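Local structure of putative oxidoreductase yhhX (Escherichia coli K-12, 3F4L) at residues 6-11 with 69-74; 33-38 with 55-60; 144-149 with 217-222; 178-183 with 210-215. The protein probably acts as an NADP-dependent oxidoreductase of the Gfo/Idh/MocA family, possibly a scyllo-inositol dehydrogenase. One frame throughout, in Å; residues are numbered along the deposited sequence.

Contact 1. Residues 6-11 with 69-74; sequences AFIGFG and VVVCTH
Two neighbouring parallel strands of the Rossmann fold, 3-8 and 66-71, meet here, with the turn into helix 12-22 leaving from the end of the first. The strand part is tight and buried. V70 N reaches A6 O at 2.8 Å nearly along the C=O axis, I8 N donates to V70 O at 175°, and C72 N closes the series on I8 O. On one side of the sheet the F7 ring lies alongside V70, its CD2 3.5 Å from V70 CB, while V70 CG2 sits over the ring face near the rim; L19 of helix 12-22 also packs on F7. An alanine in place of F7 would remove the ring and would probably cost its packing on V70 and L19. On the other side I8 CG1 crosses V69 CG1 at 3.5 Å, and Y81 of helix 78-87 adds to this cluster. G9 passes so close to the second strand end that a side chain on it would collide with C72 C, and its phi of 113° also suits glycine. Beyond this point the segments part, and the contact thins toward solvent: T73 is partly exposed, keeping its CG2 3.6 Å from I8 CG2 while its OG1 is hydrogen-bonded to S77 OG. Back in the packed region, C72 SG lies in the plane of the F7 ring, at its edge, 3.9 Å from F7 CD2.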
# COMPACT_ATOMS: atom_id res chain seq x y z
N ALA A 6 -11.19 10.39 -38.95
CA ALA A 6 -12.61 10.10 -38.83
C ALA A 6 -12.89 9.32 -37.56
O ALA A 6 -12.06 8.53 -37.11
CB ALA A 6 -13.09 9.32 -40.05
N PHE A 7 -14.06 9.54 -36.98
CA PHE A 7 -14.40 8.82 -35.77
C PHE A 7 -15.51 7.82 -35.97
O PHE A 7 -16.48 8.08 -36.67
CB PHE A 7 -14.84 9.79 -34.66
CG PHE A 7 -13.74 10.63 -34.13
CD1 PHE A 7 -13.30 11.75 -34.83
CD2 PHE A 7 -13.12 10.28 -32.93
CE1 PHE A 7 -12.24 12.51 -34.33
CE2 PHE A 7 -12.06 11.04 -32.43
CZ PHE A 7 -11.62 12.15 -33.13
N ILE A 8 -15.34 6.65 -35.36
CA ILE A 8 -16.36 5.62 -35.39
C ILE A 8 -16.95 5.73 -33.99
O ILE A 8 -16.33 5.29 -33.01
CB ILE A 8 -15.79 4.21 -35.56
CG1 ILE A 8 -14.92 4.13 -36.81
CG2 ILE A 8 -16.93 3.21 -35.63
CD1 ILE A 8 -15.62 4.51 -38.07
N GLY A 9 -18.12 6.33 -33.89
CA GLY A 9 -18.77 6.50 -32.61
C GLY A 9 -18.82 7.97 -32.26
O GLY A 9 -17.85 8.71 -32.44
N PHE A 10 -19.97 8.42 -31.76
CA PHE A 10 -20.10 9.82 -31.38
C PHE A 10 -20.76 9.93 -30.01
O PHE A 10 -21.79 10.59 -29.86
CB PHE A 10 -20.92 10.57 -32.43
CG PHE A 10 -20.91 12.07 -32.25
CD1 PHE A 10 -19.72 12.75 -32.09
CD2 PHE A 10 -22.10 12.79 -32.27
CE1 PHE A 10 -19.69 14.14 -31.96
CE2 PHE A 10 -22.09 14.18 -32.13
CZ PHE A 10 -20.88 14.85 -31.98
N GLY A 11 -20.18 9.28 -29.02
CA GLY A 11 -20.72 9.33 -27.68
C GLY A 11 -19.99 10.36 -26.84
O GLY A 11 -19.36 11.28 -27.37
N VAL A 69 -8.40 6.49 -38.31
CA VAL A 69 -9.76 6.19 -37.88
C VAL A 69 -9.71 5.99 -36.37
O VAL A 69 -8.88 5.24 -35.87
CB VAL A 69 -10.29 4.91 -38.57
CG1 VAL A 69 -11.63 4.52 -37.98
CG2 VAL A 69 -10.43 5.17 -40.09
N VAL A 70 -10.59 6.68 -35.64
CA VAL A 70 -10.61 6.56 -34.18
C VAL A 70 -11.87 5.81 -33.74
O VAL A 70 -12.97 6.30 -33.90
CB VAL A 70 -10.58 7.96 -33.54
CG1 VAL A 70 -10.43 7.85 -32.01
CG2 VAL A 70 -9.44 8.76 -34.13
N VAL A 71 -11.69 4.61 -33.20
CA VAL A 71 -12.80 3.77 -32.77
C VAL A 71 -13.21 4.06 -31.33
O VAL A 71 -12.45 3.77 -30.40
CB VAL A 71 -12.44 2.29 -32.91
CG1 VAL A 71 -13.64 1.43 -32.59
CG2 VAL A 71 -11.93 2.02 -34.32
N CYS A 72 -14.39 4.64 -31.16
CA CYS A 72 -14.92 5.01 -29.85
C CYS A 72 -16.29 4.42 -29.59
O CYS A 72 -17.07 5.00 -28.83
CB CYS A 72 -15.05 6.53 -29.75
SG CYS A 72 -13.60 7.43 -30.24
N THR A 73 -16.60 3.30 -30.22
CA THR A 73 -17.89 2.65 -30.03
C THR A 73 -17.87 1.79 -28.77
O THR A 73 -17.00 1.94 -27.91
CB THR A 73 -18.25 1.73 -31.23
OG1 THR A 73 -17.20 0.78 -31.45
CG2 THR A 73 -18.48 2.56 -32.50
N HIS A 74 -18.83 0.87 -28.69
CA HIS A 74 -18.93 -0.04 -27.56
C HIS A 74 -17.74 -0.99 -27.60
O HIS A 74 -17.35 -1.48 -28.67
CB HIS A 74 -20.23 -0.82 -27.65
CG HIS A 74 -20.50 -1.70 -26.47
ND1 HIS A 74 -19.66 -2.75 -26.13
CD2 HIS A 74 -21.50 -1.71 -25.57
CE1 HIS A 74 -20.15 -3.35 -25.06
NE2 HIS A 74 -21.26 -2.74 -24.70

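Contact 2. Residues 33-38 with 55-60; sequences HIFRRH and SDLDEV
S55 OG is the polar hub between the end of strand 29-35 and the turn into helix 58-61. It donates to R36 O at 2.8 Å, nearly along the C=O axis, and accepts from R36 NH2 at 3.0 Å. The second bond is bent to 138° at the hydrogen, and the hydroxyl lies somewhat out of the guanidinium plane. To bring NH2 there, the arginine chain folds at chi2 and chi3; its NH1 forms a salt bridge with E43, so the guanidinium is held from two directions. F35, with CG anti to the backbone N (chi1 164°), turns its ring edge to the turn, CE1 standing 3.3 Å from S55 O, and L57 CB touches the same ring atom. At the other end V60 CG2 packs 3.6 Å from H33 CB, and E59 O lies above the imidazole near its rim, while H33 NE2 is hydrogen-bonded to D63 OD2. The helix start has its own satisfied groups: D56 OD1 accepts a weak capping bond from D58 N, and D56 N bonds T54 OG1. D56 OD2 and E59 OE2, both acceptors, approach to 2.8 Å, a proximity that would probably raise the proton affinity of one carboxylate. E59 OE1 has weak bonds from T54 and H52. The arrangement belongs to the end of the second strand of a Rossmann fold, where relatives commonly meet the adenosine ribose of the dinucleotide; the pair R36 and R37 is consistent with a preference for NADP, although R36 is already engaged by S55 and E43.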
# COMPACT_ATOMS: atom_id res chain seq x y z
N HIS A 33 -14.98 12.92 -41.20
CA HIS A 33 -16.21 12.18 -40.99
C HIS A 33 -16.36 11.71 -39.55
O HIS A 33 -15.38 11.49 -38.85
CB HIS A 33 -16.25 10.91 -41.83
CG HIS A 33 -15.93 11.11 -43.27
ND1 HIS A 33 -16.87 11.54 -44.19
CD2 HIS A 33 -14.79 10.92 -43.97
CE1 HIS A 33 -16.32 11.60 -45.39
NE2 HIS A 33 -15.05 11.23 -45.28
N ILE A 34 -17.61 11.54 -39.16
CA ILE A 34 -17.92 10.98 -37.86
C ILE A 34 -19.09 10.05 -38.12
O ILE A 34 -20.18 10.49 -38.48
CB ILE A 34 -18.30 12.04 -36.82
CG1 ILE A 34 -17.03 12.80 -36.38
CG2 ILE A 34 -18.94 11.36 -35.60
CD1 ILE A 34 -17.27 13.76 -35.22
N PHE A 35 -18.82 8.76 -37.98
CA PHE A 35 -19.82 7.73 -38.16
C PHE A 35 -20.53 7.48 -36.84
O PHE A 35 -19.94 7.60 -35.77
CB PHE A 35 -19.16 6.42 -38.61
CG PHE A 35 -20.04 5.20 -38.46
CD1 PHE A 35 -20.94 4.84 -39.45
CD2 PHE A 35 -19.98 4.43 -37.30
CE1 PHE A 35 -21.77 3.73 -39.29
CE2 PHE A 35 -20.80 3.32 -37.13
CZ PHE A 35 -21.70 2.97 -38.12
N ARG A 36 -21.82 7.15 -36.93
CA ARG A 36 -22.63 6.81 -35.77
C ARG A 36 -23.83 6.04 -36.28
O ARG A 36 -24.35 6.34 -37.36
CB ARG A 36 -23.08 8.05 -34.99
CG ARG A 36 -23.15 9.35 -35.77
CD ARG A 36 -24.56 9.77 -36.09
NE ARG A 36 -24.95 9.44 -37.46
CZ ARG A 36 -25.55 10.28 -38.28
NH1 ARG A 36 -25.84 11.51 -37.89
NH2 ARG A 36 -25.87 9.90 -39.51
N ARG A 37 -24.24 5.03 -35.53
CA ARG A 37 -25.38 4.20 -35.93
C ARG A 37 -26.66 5.03 -36.01
O ARG A 37 -27.46 4.88 -36.94
CB ARG A 37 -25.57 3.06 -34.93
CG ARG A 37 -24.29 2.64 -34.23
CD ARG A 37 -24.25 1.14 -34.03
NE ARG A 37 -24.35 0.45 -35.31
CZ ARG A 37 -24.30 -0.87 -35.46
NH1 ARG A 37 -24.15 -1.66 -34.40
NH2 ARG A 37 -24.40 -1.40 -36.68
N HIS A 38 -26.85 5.91 -35.04
CA HIS A 38 -28.04 6.77 -35.01
C HIS A 38 -27.63 8.22 -34.80
O HIS A 38 -26.68 8.51 -34.09
CB HIS A 38 -28.98 6.35 -33.89
CG HIS A 38 -29.39 4.91 -33.96
ND1 HIS A 38 -29.19 4.03 -32.93
CD2 HIS A 38 -29.99 4.21 -34.96
CE1 HIS A 38 -29.65 2.84 -33.28
NE2 HIS A 38 -30.13 2.92 -34.51
N SER A 55 -24.04 7.51 -41.26
CA SER A 55 -24.37 6.22 -40.70
C SER A 55 -23.94 5.13 -41.68
O SER A 55 -24.26 3.95 -41.51
CB SER A 55 -25.87 6.11 -40.42
OG SER A 55 -26.21 6.93 -39.31
N ASP A 56 -23.20 5.55 -42.71
CA ASP A 56 -22.67 4.64 -43.72
C ASP A 56 -21.16 4.58 -43.49
O ASP A 56 -20.43 5.50 -43.86
CB ASP A 56 -22.99 5.17 -45.12
CG ASP A 56 -22.34 4.36 -46.23
OD1 ASP A 56 -21.78 3.27 -45.95
OD2 ASP A 56 -22.39 4.81 -47.40
N LEU A 57 -20.70 3.50 -42.87
CA LEU A 57 -19.29 3.35 -42.57
C LEU A 57 -18.42 3.32 -43.82
O LEU A 57 -17.31 3.84 -43.81
CB LEU A 57 -19.08 2.08 -41.74
CG LEU A 57 -17.67 1.78 -41.22
CD1 LEU A 57 -16.99 3.03 -40.69
CD2 LEU A 57 -17.77 0.73 -40.13
N ASP A 58 -18.93 2.75 -44.90
CA ASP A 58 -18.15 2.68 -46.13
C ASP A 58 -17.78 4.07 -46.65
O ASP A 58 -16.69 4.25 -47.21
CB ASP A 58 -18.90 1.89 -47.20
CG ASP A 58 -18.89 0.40 -46.91
OD1 ASP A 58 -17.80 -0.14 -46.62
OD2 ASP A 58 -19.96 -0.24 -46.98
N GLU A 59 -18.67 5.04 -46.47
CA GLU A 59 -18.42 6.41 -46.90
C GLU A 59 -17.19 7.00 -46.20
O GLU A 59 -16.63 8.00 -46.65
CB GLU A 59 -19.63 7.29 -46.60
CG GLU A 59 -20.68 7.30 -47.70
CD GLU A 59 -21.94 8.02 -47.27
OE1 GLU A 59 -21.83 9.06 -46.59
OE2 GLU A 59 -23.05 7.55 -47.63
N VAL A 60 -16.80 6.38 -45.10
CA VAL A 60 -15.63 6.84 -44.35
C VAL A 60 -14.40 6.02 -44.74
O VAL A 60 -13.37 6.58 -45.12
CB VAL A 60 -15.85 6.71 -42.83
CG1 VAL A 60 -14.62 7.21 -42.10
CG2 VAL A 60 -17.08 7.50 -42.39

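Contact 3. Residues 144-149 with 217-222; sequences GEIVEV and GDLKAI
In the large mixed sheet of the C-terminal domain, strands 146-152 and 219-225 run side by side in parallel, beginning next to a classic beta bulge in which V147 and E148 both face H239. K220 N donates to V147 O at 3.2 Å from well above the carbonyl plane; V149 N then binds K220 O in that carbonyl's plane, and I222 N reaches V149 O at 2.7 Å. Near the bulge the packing is close: L219 CD1 presses against the V147 carbonyl, 3.3 Å from V147 C, and also meets I146 CG2. V149 and A221 share the face covered by helix 171-187. On the other face E148 and K220 lie side by side, the glutamate bent at chi2 so that OE1 comes 3.7 Å from K220 CE. E148 OE1 and K220 NZ are 4.3 Å apart, beyond a salt bridge; the stronger partners lie on the second subunit: E148 OE2 pairs with its K224, and K220 NZ with its D196 and E211. An alanine in place of E148 would remove the carboxylate and would probably weaken the link to K224 of the second subunit. The buried charges thus appear to be balanced largely by partners across the dimer interface.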
# COMPACT_ATOMS: atom_id res chain seq x y z
N GLY A 144 17.62 8.64 -6.59
CA GLY A 144 18.53 7.51 -6.61
C GLY A 144 17.77 6.28 -7.08
O GLY A 144 16.69 6.40 -7.65
N GLU A 145 18.32 5.10 -6.83
CA GLU A 145 17.66 3.87 -7.26
C GLU A 145 16.22 3.78 -6.73
O GLU A 145 15.99 3.82 -5.52
CB GLU A 145 18.45 2.64 -6.81
CG GLU A 145 17.95 1.36 -7.45
CD GLU A 145 18.53 0.12 -6.80
OE1 GLU A 145 19.76 0.07 -6.62
OE2 GLU A 145 17.74 -0.80 -6.47
N ILE A 146 15.26 3.66 -7.64
CA ILE A 146 13.86 3.59 -7.24
C ILE A 146 13.49 2.22 -6.68
O ILE A 146 13.81 1.20 -7.28
CB ILE A 146 12.94 3.89 -8.44
CG1 ILE A 146 13.34 5.23 -9.07
CG2 ILE A 146 11.47 3.89 -8.00
CD1 ILE A 146 13.36 6.38 -8.07
N VAL A 147 12.84 2.20 -5.52
CA VAL A 147 12.45 0.94 -4.93
C VAL A 147 10.94 0.77 -4.79
O VAL A 147 10.45 -0.35 -4.70
CB VAL A 147 13.13 0.73 -3.56
CG1 VAL A 147 14.63 0.60 -3.75
CG2 VAL A 147 12.80 1.88 -2.62
N GLU A 148 10.20 1.88 -4.79
CA GLU A 148 8.76 1.76 -4.69
C GLU A 148 7.99 2.92 -5.32
O GLU A 148 8.38 4.08 -5.22
CB GLU A 148 8.33 1.60 -3.22
CG GLU A 148 6.87 1.17 -3.08
CD GLU A 148 6.63 0.25 -1.88
OE1 GLU A 148 7.41 -0.70 -1.69
OE2 GLU A 148 5.64 0.47 -1.14
N VAL A 149 6.91 2.56 -6.00
CA VAL A 149 6.04 3.52 -6.66
C VAL A 149 4.63 3.11 -6.24
O VAL A 149 4.30 1.92 -6.19
CB VAL A 149 6.18 3.44 -8.21
CG1 VAL A 149 5.15 4.36 -8.90
CG2 VAL A 149 7.58 3.88 -8.62
N GLY A 217 12.36 -6.79 -10.53
CA GLY A 217 13.55 -7.04 -9.74
C GLY A 217 13.20 -6.68 -8.31
O GLY A 217 12.21 -7.18 -7.77
N ASP A 218 13.99 -5.80 -7.71
CA ASP A 218 13.76 -5.37 -6.34
C ASP A 218 12.77 -4.21 -6.26
O ASP A 218 12.44 -3.75 -5.17
CB ASP A 218 15.08 -4.94 -5.69
CG ASP A 218 16.02 -6.10 -5.46
OD1 ASP A 218 15.64 -7.04 -4.71
OD2 ASP A 218 17.13 -6.09 -6.02
N LEU A 219 12.31 -3.73 -7.41
CA LEU A 219 11.37 -2.62 -7.44
C LEU A 219 9.93 -3.09 -7.44
O LEU A 219 9.60 -4.04 -8.14
CB LEU A 219 11.59 -1.77 -8.70
CG LEU A 219 10.41 -0.85 -9.02
CD1 LEU A 219 10.35 0.29 -8.02
CD2 LEU A 219 10.54 -0.33 -10.44
N LYS A 220 9.08 -2.43 -6.66
CA LYS A 220 7.67 -2.77 -6.61
C LYS A 220 6.81 -1.53 -6.90
O LYS A 220 6.97 -0.48 -6.27
CB LYS A 220 7.27 -3.35 -5.24
CG LYS A 220 5.81 -3.83 -5.19
CD LYS A 220 5.39 -4.46 -3.86
CE LYS A 220 5.16 -3.43 -2.77
NZ LYS A 220 4.75 -4.08 -1.49
N ALA A 221 5.93 -1.67 -7.89
CA ALA A 221 5.03 -0.60 -8.29
C ALA A 221 3.61 -1.04 -7.94
O ALA A 221 3.14 -2.09 -8.39
CB ALA A 221 5.14 -0.34 -9.79
N ILE A 222 2.94 -0.22 -7.14
CA ILE A 222 1.59 -0.50 -6.68
C ILE A 222 0.55 0.38 -7.37
O ILE A 222 0.69 1.60 -7.44
CB ILE A 222 1.51 -0.30 -5.16
CG1 ILE A 222 2.37 -1.36 -4.46
CG2 ILE A 222 0.07 -0.36 -4.69
CD1 ILE A 222 2.48 -1.18 -2.95

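Contact 4. Residues 178-183 with 210-215; sequences HTMDQI and FEAQLF
M180, a selenomethionine, runs out from helix 171-187 with CG beside its backbone N and an extended chi2 (-153°), which together carry SE to strand 209-216, while the bend at chi3 only turns the terminal CE; F210 reaches back with its CG in the crowded position between backbone N and carbonyl (chi1 73°). This is an alpha/beta layer contact of the C-terminal domain: the helix lies on one face of the mixed sheet, its axis 10.6 Å from that of the strand and running 15° from parallel to it. Alternate strand residues F210, A212 and L214 meet the helix, as expected of a beta strand. M180 SE rests 4.1 Å from A212 CB and 4.3 Å from L214 CD1. One turn on, I183 holds CG2 anti to its backbone N and crosses L214 obliquely. The contacts are loose apolar ones, and neighbours complete the core: I328 and L329 of helix 319-331 pack on M180, A221 of strand 219-225 on I183. The intervening strand residue E211 serves the other face, where its OE1 forms a salt bridge with K220 of the second subunit. T179, whose OG1 makes weak hydrogen bonds to L175 O and G176 O, points toward the strand, and this OG1 sits at the edge of the F210 ring, near its plane, 4.3 Å from F210 CZ.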
# COMPACT_ATOMS: atom_id res chain seq x y z
N HIS A 178 -5.61 2.09 -17.33
CA HIS A 178 -4.89 3.37 -17.39
C HIS A 178 -3.75 3.50 -16.39
O HIS A 178 -2.65 3.91 -16.73
CB HIS A 178 -5.85 4.52 -17.15
CG HIS A 178 -6.79 4.76 -18.28
ND1 HIS A 178 -8.15 4.89 -18.10
CD2 HIS A 178 -6.57 4.94 -19.61
CE1 HIS A 178 -8.73 5.15 -19.26
NE2 HIS A 178 -7.79 5.18 -20.19
N THR A 179 -4.02 3.18 -15.13
CA THR A 179 -3.00 3.29 -14.12
C THR A 179 -1.87 2.30 -14.33
O THR A 179 -0.71 2.64 -14.14
CB THR A 179 -3.62 3.18 -12.72
OG1 THR A 179 -4.41 1.99 -12.63
CG2 THR A 179 -4.51 4.39 -12.46
N MSE A 180 -2.18 1.08 -14.77
CA MSE A 180 -1.12 0.10 -15.01
C MSE A 180 -0.32 0.48 -16.24
O MSE A 180 0.88 0.24 -16.31
CB MSE A 180 -1.69 -1.32 -15.18
CG MSE A 180 -2.21 -1.95 -13.89
SE MSE A 180 -2.09 -3.90 -13.97
CE MSE A 180 -3.32 -4.19 -15.43
N ASP A 181 -0.98 1.07 -17.23
CA ASP A 181 -0.30 1.52 -18.45
C ASP A 181 0.79 2.54 -18.10
O ASP A 181 1.88 2.52 -18.67
CB ASP A 181 -1.28 2.15 -19.43
CG ASP A 181 -0.58 2.79 -20.61
OD1 ASP A 181 -0.13 2.05 -21.51
OD2 ASP A 181 -0.47 4.04 -20.62
N GLN A 182 0.50 3.43 -17.16
CA GLN A 182 1.48 4.44 -16.75
C GLN A 182 2.72 3.75 -16.17
O GLN A 182 3.85 4.11 -16.48
CB GLN A 182 0.89 5.38 -15.70
CG GLN A 182 -0.24 6.25 -16.21
CD GLN A 182 -0.82 7.15 -15.13
OE1 GLN A 182 -1.02 6.72 -14.00
NE2 GLN A 182 -1.12 8.40 -15.49
N ILE A 183 2.50 2.75 -15.31
CA ILE A 183 3.62 2.04 -14.69
C ILE A 183 4.41 1.30 -15.76
O ILE A 183 5.64 1.32 -15.78
CB ILE A 183 3.13 1.03 -13.60
CG1 ILE A 183 2.45 1.78 -12.46
CG2 ILE A 183 4.30 0.22 -13.08
CD1 ILE A 183 3.29 2.94 -11.89
N PHE A 210 -9.41 -2.68 -6.16
CA PHE A 210 -8.28 -3.50 -6.59
C PHE A 210 -6.94 -2.89 -6.24
O PHE A 210 -6.82 -1.69 -6.03
CB PHE A 210 -8.34 -3.77 -8.10
CG PHE A 210 -8.00 -2.58 -8.96
CD1 PHE A 210 -9.00 -1.80 -9.52
CD2 PHE A 210 -6.67 -2.24 -9.21
CE1 PHE A 210 -8.69 -0.71 -10.32
CE2 PHE A 210 -6.35 -1.14 -10.01
CZ PHE A 210 -7.36 -0.38 -10.57
N GLU A 211 -5.95 -3.77 -6.16
CA GLU A 211 -4.58 -3.36 -5.91
C GLU A 211 -3.72 -4.36 -6.66
O GLU A 211 -3.77 -5.57 -6.40
CB GLU A 211 -4.21 -3.41 -4.43
CG GLU A 211 -2.77 -2.94 -4.19
CD GLU A 211 -2.35 -2.96 -2.73
OE1 GLU A 211 -3.20 -2.65 -1.85
OE2 GLU A 211 -1.17 -3.27 -2.46
N ALA A 212 -2.96 -3.87 -7.63
CA ALA A 212 -2.08 -4.72 -8.41
C ALA A 212 -0.67 -4.29 -8.06
O ALA A 212 -0.37 -3.10 -8.00
CB ALA A 212 -2.33 -4.54 -9.90
N GLN A 213 0.19 -5.27 -7.81
CA GLN A 213 1.58 -5.00 -7.47
C GLN A 213 2.45 -5.61 -8.54
O GLN A 213 2.44 -6.83 -8.75
CB GLN A 213 1.91 -5.61 -6.11
CG GLN A 213 1.03 -5.07 -4.99
CD GLN A 213 1.48 -5.49 -3.61
OE1 GLN A 213 0.94 -5.01 -2.60
NE2 GLN A 213 2.46 -6.39 -3.54
N LEU A 214 3.18 -4.75 -9.25
CA LEU A 214 4.05 -5.20 -10.32
C LEU A 214 5.49 -5.18 -9.84
O LEU A 214 5.98 -4.14 -9.40
CB LEU A 214 3.89 -4.29 -11.55
CG LEU A 214 2.56 -4.38 -12.32
CD1 LEU A 214 1.40 -3.99 -11.42
CD2 LEU A 214 2.62 -3.46 -13.54
N PHE A 215 6.16 -6.32 -9.94
CA PHE A 215 7.54 -6.40 -9.48
C PHE A 215 8.56 -6.36 -10.62
O PHE A 215 8.43 -7.09 -11.59
CB PHE A 215 7.75 -7.67 -8.65
CG PHE A 215 6.84 -7.77 -7.47
CD1 PHE A 215 5.48 -8.00 -7.63
CD2 PHE A 215 7.34 -7.63 -6.17
CE1 PHE A 215 4.63 -8.10 -6.55
CE2 PHE A 215 6.50 -7.73 -5.07
CZ PHE A 215 5.14 -7.97 -5.26

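How the contacts relate
Contacts 1 and 2 lie in the Rossmann domain and share its parallel sheet, their centres about 9 Å apart; strand 3-8 is flanked by 29-35 and 66-71, and contact 2 falls in the chain between the two halves of contact 1. Contacts 3 and 4, about 13 Å apart by centres, follow later in the C-terminal domain. Strand 219-225 lies between 146-152 and 209-216 in its mixed sheet, and along the chain contact 4 falls between the two halves of contact 3. The two pairs sit on opposite sides of the chain's centre, contacts 2 and 3 about 47 Å apart by centres. One pair therefore shapes the probable nucleotide-binding domain, the other the sheet that meets the second subunit.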